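PDB 6NZX: cytochrome B5 from Hadesarchaea archaeon YNP_N21, which binds a heme through its cytochrome b5-like domain and probably serves as a small electron-transfer protein. Local coordinates for residues N14-V23 against T33-K42; Y22-V32 against L67-L76. All coordinates share one frame; numbering follows the deposited sequence.

Contact 1. Residues N14-V23 against T33-K42; sequences NGKEGAPAYV and TGSFHWKGGK. With HEM (protoporphyrin IX containing Fe), chain B.
G15 and G41 bring the backbones of 14-23 and 33-42 to 4.0 Å between their CA atoms, and A21 and T33 meet again near the start of strand 22-25. At the glycine pair G41 CA lies 3.1 Å from N14 O in a nearly straight CA-H...O contact. Both glycines have positive phi, and a CB on G15 would run into G41 N, as one on G41 would into N14 O. N14 suits its place by closing an Asx turn, its OD1 accepting from K16 N. The T33 hydroxyl provides the polar link: T33 OG1 lies anti to the carbonyl carbon (chi1 -47°) and accepts from A21 N at 2.7 Å, while D31 OD1 engages the same oxygen. The A21 methyl, CB, is small enough to lie beside W38 O. Further in, V23 lays CG1 over one face of the indole, 3.6 Å from the centroid of its six-membered ring, a CH-pi contact displaced toward the rim; H43 stacks on the same tryptophan. The indole meets the heme with its edge, CZ2 standing 3.6 Å from HEM C4C. Next to it, S35 OG donates to propionate oxygen O1D at 2.9 Å. The segment leading into strand 22-25, with V23 in the strand itself, thus backs the loop that, through S35, H37 and W38, lines part of the heme pocket of a cytochrome b5-like domain.

Contact 2. Residues Y22-V32 against L67-L76; sequences YVAYNGKVYDV and LEKFPVVGVL. With HEM (protoporphyrin IX containing Fe), chain B.
L67 packs against Y30 ahead of strand 72-76, which pairs antiparallel with strand 28-31 in the mixed sheet of the cytochrome b5-like fold and carries a classic beta bulge. The leucine sets CB over the centre of the Y30 ring, 3.9 Å from its centroid, while CD1 reaches Y25 CB at 3.4 Å and CD2 touches V23 CG2. K69, long enough to reach the heme, gives NZ to propionate oxygen O2D at 2.7 Å. V32 CG1 lies over one face of the F70 ring, whose edge turns to the other oxygen of that propionate, O1D. P71, with no amide hydrogen, takes part through its carbonyl, accepting from D31 N. V72 lies beside Y30, both pointing the same way, CG2 3.4 Å from Y30 CE1. Exchanging the Y30 ring for an alanine methyl would probably leave L67 CB and V72 CG2 without their partner, a gap between them. At the bulge V73 and G74 both face V29: V73 N donates to V29 O, and G74 O accepts from V29 N. V73 CG2, between its backbone N and carbonyl carbon, also covers one face of the Y22 ring. L76 ends the pairing, its N bonded to G27 O at 2.9 Å and its CD2 against A24 CB at 3.5 Å.

How the contacts relate
Contacts 1 and 2, their centres about 13 Å apart, share Y22 and V23 and therefore meet on strand 22-25. V23 divides its two methyls between them, CG1 serving W38 in contact 1 and CG2 serving L67 in contact 2. A second junction lies at the strand ends, where A21 O and V32 N, 2.8 Å apart, probably form a hydrogen bond and W38 CG packs 3.6 Å from V32 CG2. At the heme, segments 33-42 and 67-76 hold the two oxygens of the same propionate, and beside it S35 CB touches F70 CZ at 3.7 Å. Both contacts thus join the sheet to segments that line one heme pocket.

Contact 1. Residues N14-V23 against T33-K42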
# COMPACT_ATOMS: atom_id res chain seq x y z
N ASN A 14 -0.35 7.32 3.95
CA ASN A 14 -0.72 7.74 2.61
C ASN A 14 0.47 8.39 1.90
O ASN A 14 0.30 8.95 0.83
CB ASN A 14 -1.91 8.70 2.63
CG ASN A 14 -1.67 9.96 3.42
OD1 ASN A 14 -0.56 10.21 3.91
ND2 ASN A 14 -2.69 10.78 3.56
N GLY A 15 1.66 8.32 2.51
CA GLY A 15 2.87 8.76 1.88
C GLY A 15 3.02 10.28 1.83
O GLY A 15 4.01 10.76 1.31
N LYS A 16 2.06 11.03 2.41
CA LYS A 16 2.05 12.50 2.34
C LYS A 16 2.58 13.09 3.65
O LYS A 16 2.39 12.53 4.73
CB LYS A 16 0.63 13.01 2.09
CG LYS A 16 -0.00 12.54 0.79
CD LYS A 16 -1.14 13.43 0.33
CE LYS A 16 -1.98 12.84 -0.77
NZ LYS A 16 -3.42 12.91 -0.44
N GLU A 17 3.26 14.24 3.53
CA GLU A 17 3.66 15.07 4.67
C GLU A 17 4.51 14.26 5.66
O GLU A 17 4.39 14.44 6.87
CB GLU A 17 2.41 15.65 5.35
CG GLU A 17 1.52 16.42 4.39
CD GLU A 17 0.18 16.86 4.95
OE1 GLU A 17 0.17 17.67 5.90
OE2 GLU A 17 -0.85 16.37 4.45
N GLY A 18 5.36 13.37 5.13
CA GLY A 18 6.31 12.60 5.92
C GLY A 18 5.75 11.28 6.44
O GLY A 18 6.46 10.55 7.10
N ALA A 19 4.47 11.00 6.19
CA ALA A 19 3.84 9.73 6.64
C ALA A 19 4.33 8.59 5.75
O ALA A 19 4.57 8.79 4.56
CB ALA A 19 2.34 9.85 6.59
N PRO A 20 4.51 7.36 6.27
CA PRO A 20 4.85 6.23 5.42
C PRO A 20 3.72 5.94 4.42
O PRO A 20 2.57 6.36 4.62
CB PRO A 20 5.07 5.05 6.38
CG PRO A 20 5.17 5.67 7.75
CD PRO A 20 4.40 6.98 7.68
N ALA A 21 4.08 5.25 3.34
CA ALA A 21 3.15 4.80 2.33
C ALA A 21 3.00 3.28 2.46
O ALA A 21 3.97 2.50 2.29
CB ALA A 21 3.63 5.24 0.96
N TYR A 22 1.80 2.87 2.85
CA TYR A 22 1.44 1.47 3.06
C TYR A 22 0.33 1.13 2.06
O TYR A 22 -0.49 1.98 1.75
CB TYR A 22 0.84 1.22 4.44
CG TYR A 22 1.78 1.21 5.63
CD1 TYR A 22 3.12 1.50 5.51
CD2 TYR A 22 1.27 0.98 6.89
CE1 TYR A 22 3.95 1.51 6.63
CE2 TYR A 22 2.08 0.96 8.02
CZ TYR A 22 3.43 1.25 7.88
OH TYR A 22 4.23 1.25 8.97
N VAL A 23 0.31 -0.10 1.57
CA VAL A 23 -0.76 -0.55 0.69
C VAL A 23 -1.19 -1.92 1.19
O VAL A 23 -0.35 -2.69 1.59
CB VAL A 23 -0.31 -0.61 -0.78
CG1 VAL A 23 -0.03 0.77 -1.33
CG2 VAL A 23 0.90 -1.52 -0.98
N THR A 33 6.97 2.57 1.35
CA THR A 33 7.77 3.78 1.52
C THR A 33 9.17 3.49 0.94
O THR A 33 9.73 2.41 1.14
CB THR A 33 7.84 4.24 2.98
OG1 THR A 33 6.52 4.23 3.55
CG2 THR A 33 8.44 5.62 3.12
N GLY A 34 9.70 4.43 0.17
CA GLY A 34 11.03 4.24 -0.41
C GLY A 34 10.97 3.76 -1.86
O GLY A 34 11.90 4.04 -2.59
N SER A 35 9.92 3.03 -2.24
CA SER A 35 9.58 2.80 -3.64
C SER A 35 9.23 4.14 -4.30
O SER A 35 8.22 4.77 -3.96
CB SER A 35 8.43 1.83 -3.79
OG SER A 35 7.98 1.74 -5.13
N PHE A 36 10.04 4.56 -5.28
CA PHE A 36 9.77 5.80 -6.00
C PHE A 36 8.44 5.71 -6.77
O PHE A 36 7.86 6.73 -7.11
CB PHE A 36 10.92 6.19 -6.94
CG PHE A 36 10.82 7.64 -7.32
CD1 PHE A 36 11.21 8.63 -6.42
CD2 PHE A 36 10.22 8.02 -8.51
CE1 PHE A 36 11.07 9.97 -6.74
CE2 PHE A 36 10.07 9.36 -8.82
CZ PHE A 36 10.49 10.33 -7.94
N HIS A 37 7.94 4.49 -6.99
CA HIS A 37 6.61 4.28 -7.58
C HIS A 37 5.50 4.75 -6.64
O HIS A 37 4.39 4.98 -7.09
CB HIS A 37 6.43 2.80 -7.95
CG HIS A 37 7.40 2.37 -9.00
ND1 HIS A 37 7.07 2.37 -10.35
CD2 HIS A 37 8.69 1.99 -8.92
CE1 HIS A 37 8.12 1.99 -11.05
NE2 HIS A 37 9.12 1.73 -10.19
N TRP A 38 5.79 4.86 -5.34
CA TRP A 38 4.77 5.19 -4.35
C TRP A 38 5.08 6.46 -3.56
O TRP A 38 4.31 6.79 -2.66
CB TRP A 38 4.61 4.01 -3.38
CG TRP A 38 3.90 2.86 -4.01
CD1 TRP A 38 4.45 1.79 -4.63
CD2 TRP A 38 2.48 2.71 -4.12
NE1 TRP A 38 3.48 0.95 -5.08
CE2 TRP A 38 2.25 1.49 -4.79
CE3 TRP A 38 1.38 3.46 -3.68
CZ2 TRP A 38 0.98 1.01 -5.04
CZ3 TRP A 38 0.11 2.99 -3.95
CH2 TRP A 38 -0.08 1.78 -4.63
N LYS A 39 6.17 7.18 -3.86
CA LYS A 39 6.49 8.40 -3.10
C LYS A 39 5.39 9.44 -3.36
O LYS A 39 4.80 9.46 -4.43
CB LYS A 39 7.90 8.90 -3.43
CG LYS A 39 9.06 8.03 -2.92
CD LYS A 39 8.89 7.45 -1.51
CE LYS A 39 8.68 8.48 -0.41
NZ LYS A 39 9.96 8.95 0.18
N GLY A 40 5.07 10.23 -2.33
CA GLY A 40 3.91 11.12 -2.36
C GLY A 40 2.61 10.36 -2.12
O GLY A 40 1.55 10.96 -1.97
N GLY A 41 2.69 9.02 -2.11
CA GLY A 41 1.53 8.15 -1.89
C GLY A 41 0.63 8.02 -3.11
O GLY A 41 -0.52 7.59 -2.98
N LYS A 42 1.15 8.37 -4.28
CA LYS A 42 0.46 8.18 -5.54
C LYS A 42 1.26 7.15 -6.35
O LYS A 42 2.52 7.14 -6.30
CB LYS A 42 0.27 9.51 -6.27
CG LYS A 42 -0.83 10.41 -5.71
CD LYS A 42 -0.37 11.71 -5.06
CE LYS A 42 -1.52 12.61 -4.64
NZ LYS A 42 -1.07 13.97 -4.26
CHA HEM B . 5.39 -1.36 -9.83
CHB HEM B . 1.93 0.59 -12.77
CHC HEM B . -1.48 -0.73 -9.50
CHD HEM B . 2.01 -2.33 -6.51
C1A HEM B . 4.71 -0.75 -10.97
C2A HEM B . 5.49 -0.31 -12.14
C3A HEM B . 4.43 0.26 -13.00
C4A HEM B . 3.24 0.10 -12.27
CMA HEM B . 4.65 0.88 -14.36
CAA HEM B . 6.99 -0.47 -12.35
CBA HEM B . 7.32 -1.92 -12.79
CGA HEM B . 8.43 -2.59 -11.97
O1A HEM B . 8.36 -3.83 -11.77
O2A HEM B . 9.40 -1.93 -11.52
C1B HEM B . 0.61 0.45 -12.11
C2B HEM B . -0.58 0.89 -12.70
C3B HEM B . -1.63 0.49 -11.74
C4B HEM B . -0.84 -0.17 -10.70
CMB HEM B . -0.81 1.61 -14.01
CAB HEM B . -3.14 0.71 -11.69
CBB HEM B . -3.93 -0.11 -12.70
C1C HEM B . -0.83 -1.35 -8.36
C2C HEM B . -1.59 -1.77 -7.29
C3C HEM B . -0.56 -2.23 -6.33
C4C HEM B . 0.69 -2.01 -7.06
CMC HEM B . -3.09 -1.69 -7.21
CAC HEM B . -0.65 -2.88 -4.99
CBC HEM B . -1.78 -3.34 -4.49
C1D HEM B . 3.31 -2.18 -7.16
C2D HEM B . 4.49 -2.56 -6.52
C3D HEM B . 5.52 -2.29 -7.52
C4D HEM B . 4.77 -1.78 -8.58
CMD HEM B . 4.66 -3.15 -5.15
CAD HEM B . 7.03 -2.50 -7.39
CBD HEM B . 7.62 -1.21 -6.80
CGD HEM B . 9.13 -1.23 -6.73
O1D HEM B . 9.73 -0.23 -6.28
O2D HEM B . 9.76 -2.24 -7.11
NA HEM B . 3.40 -0.47 -11.05
NB HEM B . 0.48 -0.19 -10.93
NC HEM B . 0.48 -1.46 -8.26
ND HEM B . 3.45 -1.70 -8.40
FE HEM B . 1.94 -0.97 -9.66

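Contact 2. Residues Y22-V32 against L67-L76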
# COMPACT_ATOMS: atom_id res chain seq x y z
N TYR A 22 1.80 2.87 2.85
CA TYR A 22 1.44 1.47 3.06
C TYR A 22 0.33 1.13 2.06
O TYR A 22 -0.49 1.98 1.75
CB TYR A 22 0.84 1.22 4.44
CG TYR A 22 1.78 1.21 5.63
CD1 TYR A 22 3.12 1.50 5.51
CD2 TYR A 22 1.27 0.98 6.89
CE1 TYR A 22 3.95 1.51 6.63
CE2 TYR A 22 2.08 0.96 8.02
CZ TYR A 22 3.43 1.25 7.88
OH TYR A 22 4.23 1.25 8.97
N VAL A 23 0.31 -0.10 1.57
CA VAL A 23 -0.76 -0.55 0.69
C VAL A 23 -1.19 -1.92 1.19
O VAL A 23 -0.35 -2.69 1.59
CB VAL A 23 -0.31 -0.61 -0.78
CG1 VAL A 23 -0.03 0.77 -1.33
CG2 VAL A 23 0.90 -1.52 -0.98
N ALA A 24 -2.50 -2.21 1.14
CA ALA A 24 -2.98 -3.53 1.54
C ALA A 24 -3.27 -4.35 0.28
O ALA A 24 -3.63 -3.82 -0.79
CB ALA A 24 -4.16 -3.43 2.46
N TYR A 25 -3.02 -5.66 0.39
CA TYR A 25 -3.32 -6.60 -0.67
C TYR A 25 -3.67 -7.95 -0.04
O TYR A 25 -2.84 -8.53 0.63
CB TYR A 25 -2.16 -6.75 -1.66
CG TYR A 25 -2.49 -7.72 -2.77
CD1 TYR A 25 -1.94 -8.99 -2.81
CD2 TYR A 25 -3.43 -7.39 -3.73
CE1 TYR A 25 -2.29 -9.90 -3.80
CE2 TYR A 25 -3.81 -8.29 -4.71
CZ TYR A 25 -3.23 -9.54 -4.75
OH TYR A 25 -3.58 -10.42 -5.74
N ASN A 26 -4.92 -8.41 -0.26
CA ASN A 26 -5.36 -9.75 0.17
C ASN A 26 -5.14 -9.94 1.67
O ASN A 26 -4.67 -11.00 2.08
CB ASN A 26 -4.61 -10.87 -0.57
CG ASN A 26 -5.21 -11.20 -1.90
OD1 ASN A 26 -6.23 -10.63 -2.29
ND2 ASN A 26 -4.59 -12.12 -2.63
N GLY A 27 -5.42 -8.88 2.46
CA GLY A 27 -5.44 -8.94 3.91
C GLY A 27 -4.13 -8.55 4.59
O GLY A 27 -4.09 -8.47 5.81
N LYS A 28 -3.05 -8.34 3.82
CA LYS A 28 -1.70 -8.03 4.33
C LYS A 28 -1.30 -6.60 3.95
O LYS A 28 -1.60 -6.12 2.88
CB LYS A 28 -0.68 -9.03 3.77
CG LYS A 28 -0.70 -10.42 4.41
CD LYS A 28 0.56 -11.19 4.08
CE LYS A 28 0.83 -12.35 5.02
NZ LYS A 28 2.25 -12.76 5.00
N VAL A 29 -0.60 -5.93 4.85
CA VAL A 29 -0.24 -4.53 4.68
C VAL A 29 1.26 -4.48 4.47
O VAL A 29 2.02 -5.00 5.31
CB VAL A 29 -0.67 -3.71 5.91
CG1 VAL A 29 -0.23 -2.26 5.83
CG2 VAL A 29 -2.18 -3.82 6.12
N TYR A 30 1.65 -3.82 3.36
CA TYR A 30 3.00 -3.73 2.88
C TYR A 30 3.46 -2.28 3.04
O TYR A 30 2.71 -1.38 2.72
CB TYR A 30 3.08 -4.15 1.41
CG TYR A 30 2.71 -5.59 1.16
CD1 TYR A 30 3.67 -6.59 1.13
CD2 TYR A 30 1.39 -5.97 1.01
CE1 TYR A 30 3.33 -7.92 0.93
CE2 TYR A 30 1.03 -7.29 0.80
CZ TYR A 30 2.01 -8.27 0.78
OH TYR A 30 1.66 -9.57 0.55
N ASP A 31 4.69 -2.09 3.51
CA ASP A 31 5.32 -0.79 3.57
C ASP A 31 6.06 -0.55 2.24
O ASP A 31 7.14 -1.11 2.02
CB ASP A 31 6.25 -0.67 4.78
CG ASP A 31 6.94 0.68 4.88
OD1 ASP A 31 6.61 1.57 4.06
OD2 ASP A 31 7.77 0.86 5.83
N VAL A 32 5.50 0.33 1.41
CA VAL A 32 6.06 0.65 0.11
C VAL A 32 6.73 2.04 0.15
O VAL A 32 7.03 2.62 -0.91
CB VAL A 32 5.00 0.53 -1.00
CG1 VAL A 32 4.63 -0.92 -1.25
CG2 VAL A 32 3.75 1.37 -0.74
N LEU A 67 4.90 -6.82 -4.71
CA LEU A 67 4.78 -6.48 -3.26
C LEU A 67 5.80 -7.25 -2.40
O LEU A 67 6.06 -6.86 -1.26
CB LEU A 67 3.35 -6.78 -2.81
CG LEU A 67 2.33 -5.71 -3.22
CD1 LEU A 67 0.89 -6.20 -3.09
CD2 LEU A 67 2.53 -4.46 -2.41
N GLU A 68 6.36 -8.35 -2.92
CA GLU A 68 7.19 -9.26 -2.12
C GLU A 68 8.51 -8.62 -1.69
O GLU A 68 9.08 -9.01 -0.67
CB GLU A 68 7.53 -10.53 -2.91
CG GLU A 68 8.12 -11.61 -2.02
CD GLU A 68 8.41 -12.91 -2.75
OE1 GLU A 68 8.98 -12.84 -3.86
OE2 GLU A 68 8.05 -13.97 -2.21
N LYS A 69 8.99 -7.63 -2.44
CA LYS A 69 10.23 -6.95 -2.11
C LYS A 69 10.05 -6.06 -0.87
O LYS A 69 11.06 -5.62 -0.30
CB LYS A 69 10.71 -6.13 -3.31
CG LYS A 69 10.84 -6.90 -4.62
CD LYS A 69 11.47 -6.15 -5.76
CE LYS A 69 11.23 -4.65 -5.73
NZ LYS A 69 11.77 -4.00 -6.95
N PHE A 70 8.81 -5.80 -0.44
CA PHE A 70 8.50 -4.82 0.62
C PHE A 70 8.11 -5.51 1.93
O PHE A 70 7.47 -6.57 1.94
CB PHE A 70 7.43 -3.87 0.08
CG PHE A 70 7.95 -3.10 -1.11
CD1 PHE A 70 8.83 -2.04 -0.93
CD2 PHE A 70 7.63 -3.48 -2.40
CE1 PHE A 70 9.36 -1.37 -2.01
CE2 PHE A 70 8.16 -2.80 -3.48
CZ PHE A 70 9.03 -1.76 -3.28
N PRO A 71 8.45 -4.92 3.10
CA PRO A 71 8.06 -5.50 4.39
C PRO A 71 6.53 -5.58 4.55
O PRO A 71 5.83 -4.68 4.13
CB PRO A 71 8.66 -4.59 5.46
CG PRO A 71 9.45 -3.52 4.73
CD PRO A 71 9.23 -3.69 3.24
N VAL A 72 6.05 -6.69 5.10
CA VAL A 72 4.69 -6.80 5.60
C VAL A 72 4.71 -6.26 7.03
O VAL A 72 5.46 -6.77 7.88
CB VAL A 72 4.17 -8.25 5.54
CG1 VAL A 72 2.77 -8.39 6.11
CG2 VAL A 72 4.24 -8.81 4.13
N VAL A 73 3.90 -5.24 7.30
CA VAL A 73 3.90 -4.58 8.59
C VAL A 73 2.64 -4.98 9.37
O VAL A 73 2.54 -4.75 10.56
CB VAL A 73 4.05 -3.05 8.43
CG1 VAL A 73 5.42 -2.68 7.87
CG2 VAL A 73 2.96 -2.44 7.56
N GLY A 74 1.71 -5.67 8.73
CA GLY A 74 0.57 -6.18 9.46
C GLY A 74 -0.50 -6.74 8.56
O GLY A 74 -0.26 -7.05 7.38
N VAL A 75 -1.69 -6.91 9.15
CA VAL A 75 -2.83 -7.41 8.49
C VAL A 75 -3.94 -6.36 8.62
O VAL A 75 -3.92 -5.56 9.56
CB VAL A 75 -3.26 -8.79 9.03
CG1 VAL A 75 -2.12 -9.80 8.88
CG2 VAL A 75 -3.75 -8.74 10.47
N LEU A 76 -4.87 -6.39 7.66
CA LEU A 76 -5.89 -5.40 7.55
C LEU A 76 -7.22 -6.01 8.01
O LEU A 76 -7.68 -6.97 7.42
CB LEU A 76 -5.94 -4.91 6.11
CG LEU A 76 -7.03 -3.89 5.82
CD1 LEU A 76 -6.77 -2.59 6.55
CD2 LEU A 76 -7.17 -3.66 4.32
CHA HEM B . 5.39 -1.36 -9.83
CHB HEM B . 1.93 0.59 -12.77
CHC HEM B . -1.48 -0.73 -9.50
CHD HEM B . 2.01 -2.33 -6.51
C1A HEM B . 4.71 -0.75 -10.97
C2A HEM B . 5.49 -0.31 -12.14
C3A HEM B . 4.43 0.26 -13.00
C4A HEM B . 3.24 0.10 -12.27
CMA HEM B . 4.65 0.88 -14.36
CAA HEM B . 6.99 -0.47 -12.35
CBA HEM B . 7.32 -1.92 -12.79
CGA HEM B . 8.43 -2.59 -11.97
O1A HEM B . 8.36 -3.83 -11.77
O2A HEM B . 9.40 -1.93 -11.52
C1B HEM B . 0.61 0.45 -12.11
C2B HEM B . -0.58 0.89 -12.70
C3B HEM B . -1.63 0.49 -11.74
C4B HEM B . -0.84 -0.17 -10.70
CMB HEM B . -0.81 1.61 -14.01
CAB HEM B . -3.14 0.71 -11.69
CBB HEM B . -3.93 -0.11 -12.70
C1C HEM B . -0.83 -1.35 -8.36
C2C HEM B . -1.59 -1.77 -7.29
C3C HEM B . -0.56 -2.23 -6.33
C4C HEM B . 0.69 -2.01 -7.06
CMC HEM B . -3.09 -1.69 -7.21
CAC HEM B . -0.65 -2.88 -4.99
CBC HEM B . -1.78 -3.34 -4.49
C1D HEM B . 3.31 -2.18 -7.16
C2D HEM B . 4.49 -2.56 -6.52
C3D HEM B . 5.52 -2.29 -7.52
C4D HEM B . 4.77 -1.78 -8.58
CMD HEM B . 4.66 -3.15 -5.15
CAD HEM B . 7.03 -2.50 -7.39
CBD HEM B . 7.62 -1.21 -6.80
CGD HEM B . 9.13 -1.23 -6.73
O1D HEM B . 9.73 -0.23 -6.28
O2D HEM B . 9.76 -2.24 -7.11
NA HEM B . 3.40 -0.47 -11.05
NB HEM B . 0.48 -0.19 -10.93
NC HEM B . 0.48 -1.46 -8.26
ND HEM B . 3.45 -1.70 -8.40
FE HEM B . 1.94 -0.97 -9.66